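Branched-chain alpha-ketoacid decarboxylase (Lactococcus lactis, PDB 2VBF) probably decarboxylates branched-chain and aromatic alpha-keto acids to aldehydes, using thiamine diphosphate and one magnesium ion per subunit. Local coordinates at residues 65-70 and 466-471; 260-265 and 302-307. All blocks are in the same frame, centred on the assembly; numbering follows the deposited sequence.

Interaction 1. Residues 65-70 and 466-471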
loop_
_atom_site.group_PDB
_atom_site.type_symbol
_atom_site.label_atom_id
_atom_site.label_comp_id
_atom_site.label_asym_id
_atom_site.label_seq_id
_atom_site.Cartn_x
_atom_site.Cartn_y
_atom_site.Cartn_z
ATOM N N LYS A 65 -10.056 -21.060 -7.142
ATOM C CA LYS A 65 -10.982 -20.205 -6.419
ATOM C C LYS A 65 -10.462 -18.769 -6.364
ATOM O O LYS A 65 -9.299 -18.545 -6.045
ATOM C CB LYS A 65 -11.181 -20.730 -4.993
ATOM C CG LYS A 65 -12.367 -20.099 -4.278
ATOM C CD LYS A 65 -12.451 -20.516 -2.821
ATOM C CE LYS A 65 -13.513 -19.698 -2.076
ATOM N NZ LYS A 65 -13.814 -20.225 -0.714
ATOM N N TRP A 66 -11.336 -17.811 -6.668
ATOM C CA TRP A 66 -11.070 -16.400 -6.393
ATOM C C TRP A 66 -11.254 -16.151 -4.897
ATOM O O TRP A 66 -12.307 -16.470 -4.322
ATOM C CB TRP A 66 -12.015 -15.503 -7.184
ATOM C CG TRP A 66 -11.896 -14.048 -6.857
ATOM C CD1 TRP A 66 -12.809 -13.277 -6.207
ATOM C CD2 TRP A 66 -10.786 -13.202 -7.150
ATOM N NE1 TRP A 66 -12.338 -11.986 -6.092
ATOM C CE2 TRP A 66 -11.091 -11.921 -6.659
ATOM C CE3 TRP A 66 -9.563 -13.401 -7.784
ATOM C CZ2 TRP A 66 -10.219 -10.839 -6.802
ATOM C CZ3 TRP A 66 -8.697 -12.340 -7.918
ATOM C CH2 TRP A 66 -9.028 -11.068 -7.438
ATOM N N ILE A 67 -10.236 -15.561 -4.271
ATOM C CA ILE A 67 -10.333 -15.127 -2.885
ATOM C C ILE A 67 -10.013 -13.634 -2.849
ATOM O O ILE A 67 -8.848 -13.239 -2.811
ATOM C CB ILE A 67 -9.428 -15.951 -1.967
ATOM C CG1 ILE A 67 -9.808 -17.440 -2.089
ATOM C CG2 ILE A 67 -9.560 -15.486 -0.512
ATOM C CD1 ILE A 67 -9.159 -18.340 -1.085
ATOM N N GLY A 68 -11.064 -12.818 -2.868
ATOM C CA GLY A 68 -10.903 -11.366 -2.991
ATOM C C GLY A 68 -10.462 -10.793 -1.672
ATOM O O GLY A 68 -10.969 -11.199 -0.627
ATOM N N ASN A 69 -9.508 -9.861 -1.723
ATOM C CA ASN A 69 -9.001 -9.153 -0.542
ATOM C C ASN A 69 -9.667 -7.780 -0.374
ATOM O O ASN A 69 -10.274 -7.264 -1.311
ATOM C CB ASN A 69 -7.495 -8.955 -0.706
ATOM C CG ASN A 69 -6.753 -10.264 -0.712
ATOM O OD1 ASN A 69 -6.457 -10.814 -1.761
ATOM N ND2 ASN A 69 -6.491 -10.802 0.474
ATOM N N ALA A 70 -9.522 -7.187 0.819
ATOM C CA ALA A 70 -10.005 -5.827 1.061
ATOM C C ALA A 70 -9.152 -4.813 0.280
ATOM O O ALA A 70 -9.703 -3.906 -0.361
ATOM C CB ALA A 70 -10.002 -5.521 2.559
ATOM N N ILE A 466 -13.024 -14.499 7.922
ATOM C CA ILE A 466 -14.361 -14.874 8.378
ATOM C C ILE A 466 -15.127 -15.514 7.233
ATOM O O ILE A 466 -15.674 -16.625 7.381
ATOM C CB ILE A 466 -15.115 -13.631 8.920
ATOM C CG1 ILE A 466 -14.434 -13.142 10.212
ATOM C CG2 ILE A 466 -16.585 -13.947 9.186
ATOM C CD1 ILE A 466 -14.804 -11.728 10.640
ATOM N N ARG A 467 -15.128 -14.848 6.081
ATOM C CA ARG A 467 -15.797 -15.366 4.889
ATOM C C ARG A 467 -15.275 -16.741 4.478
ATOM O O ARG A 467 -16.067 -17.623 4.142
ATOM C CB ARG A 467 -15.656 -14.403 3.702
ATOM C CG ARG A 467 -16.371 -14.867 2.439
ATOM C CD ARG A 467 -16.044 -13.979 1.251
ATOM N NE ARG A 467 -14.625 -14.119 0.915
ATOM C CZ ARG A 467 -13.815 -13.146 0.505
ATOM N NH1 ARG A 467 -14.239 -11.894 0.368
ATOM N NH2 ARG A 467 -12.540 -13.439 0.262
ATOM N N GLU A 468 -13.956 -16.908 4.474
ATOM C CA GLU A 468 -13.317 -18.165 4.057
ATOM C C GLU A 468 -13.323 -19.254 5.134
ATOM O O GLU A 468 -12.884 -20.392 4.882
ATOM C CB GLU A 468 -11.876 -17.891 3.606
ATOM C CG GLU A 468 -11.769 -16.888 2.475
ATOM C CD GLU A 468 -12.471 -17.338 1.218
ATOM O OE1 GLU A 468 -12.467 -18.557 0.944
ATOM O OE2 GLU A 468 -13.028 -16.478 0.499
ATOM N N LYS A 469 -13.801 -18.912 6.331
ATOM C CA LYS A 469 -13.917 -19.852 7.443
ATOM C C LYS A 469 -12.584 -20.497 7.822
ATOM O O LYS A 469 -12.490 -21.695 8.089
ATOM C CB LYS A 469 -15.004 -20.905 7.147
ATOM C CG LYS A 469 -16.371 -20.276 6.983
ATOM C CD LYS A 469 -17.447 -21.312 6.744
ATOM C CE LYS A 469 -18.769 -20.637 6.472
ATOM N NZ LYS A 469 -18.723 -19.871 5.197
ATOM N N LEU A 470 -11.548 -19.662 7.866
ATOM C CA LEU A 470 -10.215 -20.102 8.232
ATOM C C LEU A 470 -10.153 -20.234 9.739
ATOM O O LEU A 470 -10.775 -19.448 10.456
ATOM C CB LEU A 470 -9.174 -19.099 7.741
ATOM C CG LEU A 470 -9.220 -18.778 6.246
ATOM C CD1 LEU A 470 -8.120 -17.788 5.880
ATOM C CD2 LEU A 470 -9.120 -20.039 5.417
ATOM N N ASN A 471 -9.381 -21.205 10.217
ATOM C CA ASN A 471 -9.311 -21.501 11.638
ATOM C C ASN A 471 -7.935 -21.310 12.282
ATOM O O ASN A 471 -7.542 -22.106 13.122
ATOM C CB ASN A 471 -9.789 -22.932 11.859
ATOM C CG ASN A 471 -11.214 -23.116 11.474
ATOM O OD1 ASN A 471 -12.061 -22.269 11.783
ATOM N ND2 ASN A 471 -11.515 -24.230 10.811
HETATM O O HOH W 1 -13.849 -16.226 -1.991
HETATM O O HOH W 2 -12.127 -9.524 1.314
#
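Arg467 and Glu468 reach from the C-terminal end of helix 462-467 to Lys65, Ile67 and Gly68, forming a salt-bridge network against an outermost strand of the N-terminal parallel sheet. The chain leaves the helix through a Schellman motif in which Lys469 has positive phi. The tight part is at buried Ile67, whose CG2 lies against both groups, at the guanidinium edge, 3.7 Å from Arg467 NH2 and from Glu468 OE2. Ile67 also packs on Leu464 of helix 462-467; Pro499 of the second subunit packs on Arg467. Beside this, Gly68 O accepts from Arg467 NH2 at 2.9 Å and from a water. The arginine bond is nearly straight (171°) and lies in both the carbonyl and the guanidinium plane. A bend at chi3 (66°) turns the guanidinium side-on to its neighbour, so that NE and NH2 both grip Glu468 OE2, NE at 2.9 Å; they meet this oxygen on its anti side. These bonds probably fix the rotation of both groups. The looser side belongs to exposed Lys65, whose extended chain meets the carboxylate from the opposite direction and places NZ 2.7 Å from OE1 of Glu468, on the syn lone pair. Glu468 spreads its charge over two cations, one on each oxygen, which probably favours its ionised form. A water bridges Trp66 O and Glu468 OE2, making OE2 an acceptor of two Arg467 N-H groups and a water.

Interaction 2. Residues 260-265 and 302-307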
loop_
_atom_site.group_PDB
_atom_site.type_symbol
_atom_site.label_atom_id
_atom_site.label_comp_id
_atom_site.label_asym_id
_atom_site.label_seq_id
_atom_site.Cartn_x
_atom_site.Cartn_y
_atom_site.Cartn_z
ATOM N N THR A 260 22.203 -26.110 11.316
ATOM C CA THR A 260 21.625 -24.903 11.869
ATOM C C THR A 260 20.962 -24.133 10.721
ATOM O O THR A 260 21.194 -24.436 9.552
ATOM C CB THR A 260 22.716 -24.058 12.590
ATOM O OG1 THR A 260 22.120 -22.929 13.233
ATOM C CG2 THR A 260 23.829 -23.613 11.636
ATOM N N THR A 261 20.088 -23.194 11.068
ATOM C CA THR A 261 19.596 -22.193 10.128
ATOM C C THR A 261 19.744 -20.822 10.768
ATOM O O THR A 261 19.876 -20.692 11.992
ATOM C CB THR A 261 18.105 -22.407 9.722
ATOM O OG1 THR A 261 17.239 -21.986 10.787
ATOM C CG2 THR A 261 17.825 -23.873 9.384
ATOM N N LEU A 262 19.727 -19.792 9.937
ATOM C CA LEU A 262 19.548 -18.429 10.437
ATOM C C LEU A 262 18.062 -18.265 10.754
ATOM O O LEU A 262 17.243 -19.145 10.450
ATOM C CB LEU A 262 19.975 -17.401 9.381
ATOM C CG LEU A 262 21.360 -17.544 8.746
ATOM C CD1 LEU A 262 21.609 -16.360 7.820
ATOM C CD2 LEU A 262 22.448 -17.651 9.792
ATOM N N ASN A 263 17.684 -17.126 11.323
ATOM C CA ASN A 263 16.260 -16.821 11.460
ATOM C C ASN A 263 15.629 -16.423 10.103
ATOM O O ASN A 263 14.405 -16.407 9.972
ATOM C CB ASN A 263 16.005 -15.788 12.566
ATOM C CG ASN A 263 16.634 -14.432 12.283
ATOM O OD1 ASN A 263 16.716 -13.990 11.132
ATOM N ND2 ASN A 263 17.059 -13.755 13.344
ATOM N N PHE A 264 16.486 -16.131 9.119
ATOM C CA PHE A 264 16.101 -15.876 7.722
ATOM C C PHE A 264 16.234 -17.229 7.033
ATOM O O PHE A 264 17.333 -17.660 6.700
ATOM C CB PHE A 264 17.058 -14.853 7.109
ATOM C CG PHE A 264 16.751 -14.424 5.686
ATOM C CD1 PHE A 264 15.482 -14.526 5.124
ATOM C CD2 PHE A 264 17.761 -13.833 4.938
ATOM C CE1 PHE A 264 15.243 -14.063 3.814
ATOM C CE2 PHE A 264 17.543 -13.376 3.640
ATOM C CZ PHE A 264 16.286 -13.496 3.073
ATOM N N GLY A 265 15.099 -17.889 6.857
ATOM C CA GLY A 265 15.061 -19.269 6.432
ATOM C C GLY A 265 14.763 -20.258 7.548
ATOM O O GLY A 265 14.955 -21.452 7.357
ATOM N N LEU A 302 23.530 -23.815 2.307
ATOM C CA LEU A 302 22.553 -24.088 1.258
ATOM C C LEU A 302 21.486 -23.007 1.277
ATOM O O LEU A 302 20.631 -22.993 2.156
ATOM C CB LEU A 302 21.897 -25.444 1.482
ATOM C CG LEU A 302 22.852 -26.630 1.568
ATOM C CD1 LEU A 302 22.085 -27.909 1.856
ATOM C CD2 LEU A 302 23.631 -26.759 0.291
ATOM N N GLY A 303 21.554 -22.104 0.308
ATOM C CA GLY A 303 20.530 -21.079 0.132
ATOM C C GLY A 303 20.450 -20.013 1.204
ATOM O O GLY A 303 19.362 -19.518 1.508
ATOM N N VAL A 304 21.601 -19.654 1.760
ATOM C CA VAL A 304 21.703 -18.712 2.876
ATOM C C VAL A 304 22.090 -17.301 2.413
ATOM O O VAL A 304 22.924 -17.148 1.526
ATOM C CB VAL A 304 22.759 -19.211 3.876
ATOM C CG1 VAL A 304 23.030 -18.168 4.954
ATOM C CG2 VAL A 304 22.313 -20.533 4.486
ATOM N N LYS A 305 21.499 -16.277 3.024
ATOM C CA LYS A 305 22.005 -14.925 2.866
ATOM C C LYS A 305 22.164 -14.311 4.241
ATOM O O LYS A 305 21.241 -14.350 5.048
ATOM C CB LYS A 305 21.125 -14.046 1.971
ATOM C CG LYS A 305 21.144 -14.468 0.504
ATOM C CD LYS A 305 20.460 -13.453 -0.397
ATOM C CE LYS A 305 20.564 -13.838 -1.865
ATOM N NZ LYS A 305 19.888 -12.867 -2.778
ATOM N N LEU A 306 23.343 -13.736 4.472
ATOM C CA LEU A 306 23.706 -13.153 5.746
ATOM C C LEU A 306 23.296 -11.681 5.803
ATOM O O LEU A 306 23.891 -10.842 5.140
ATOM C CB LEU A 306 25.213 -13.297 5.959
ATOM C CG LEU A 306 25.687 -14.762 5.926
ATOM C CD1 LEU A 306 27.193 -14.887 5.563
ATOM C CD2 LEU A 306 25.343 -15.434 7.258
ATOM N N THR A 307 22.265 -11.389 6.594
ATOM C CA THR A 307 21.688 -10.038 6.682
ATOM C C THR A 307 21.821 -9.505 8.114
ATOM O O THR A 307 22.114 -10.268 9.038
ATOM C CB THR A 307 20.185 -10.008 6.243
ATOM O OG1 THR A 307 19.346 -10.551 7.271
ATOM C CG2 THR A 307 19.972 -10.778 4.912
HETATM O O HOH W 3 18.996 -17.287 4.384
#
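Phe264 and Leu262 converge on the carbonyl oxygen of Lys305. The ring presents its edge, with Phe264 CD2 3.5 Å from Lys305 O and near the ring plane, while Leu262 CD1 comes within 3.4 Å of the same oxygen. That methyl also meets Val304 CG1 at 3.7 Å, the two side chains crossing at about a right angle, and Leu306 CD2 at 3.9 Å. The Phe264 ring swings away from the backbone N (chi1 -177°) to lie beside the Lys305 side chain, CD2 3.8 Å from Thr307 CG2. Further out, His237 stacks on the Phe264 ring, and Thr307 turns its hydroxyl to Ser310. Cut back to an alanine here, the side chain would probably leave Lys305 O with Leu262 CD1 but no ring edge, a gap beside Thr307 CG2 and His237 without its stacking partner. The two loops follow parallel strands 259-261 and 298-302, which flank strand 231-235 in the Rossmann-like central domain, and they meet beyond the C-terminal ends of those strands. Asn263 ND2 bonds Ser309 O, just past 302-307. Segments 260-265 and 302-307 themselves meet through methyl and ring van der Waals contacts, with C-H groups on Lys305 O, so their polar link is left to a water bridging Phe264 O and Lys305 N.

Interaction 2 is nested within the loop that interaction 1 closes: the chain passes 65-70, then 260-265 and 302-307, and reaches 466-471 last. Their centres are 32 Å apart and their nearest atoms about 22 Å, on opposite sides of the chain's centre, and they share no sheet. Interaction 1 joins the N-terminal cofactor-binding domain to the C-terminal one near the surface, whereas interaction 2 is buried inside the central domain, with the Thr307 side chain about 13 Å from a bound thiamine diphosphate. In this enzyme family the cofactor typically sits between the N-terminal domain of one subunit and the C-terminal domain of another, so interaction 1 probably fixes how one chain's two cofactor-binding domains are set.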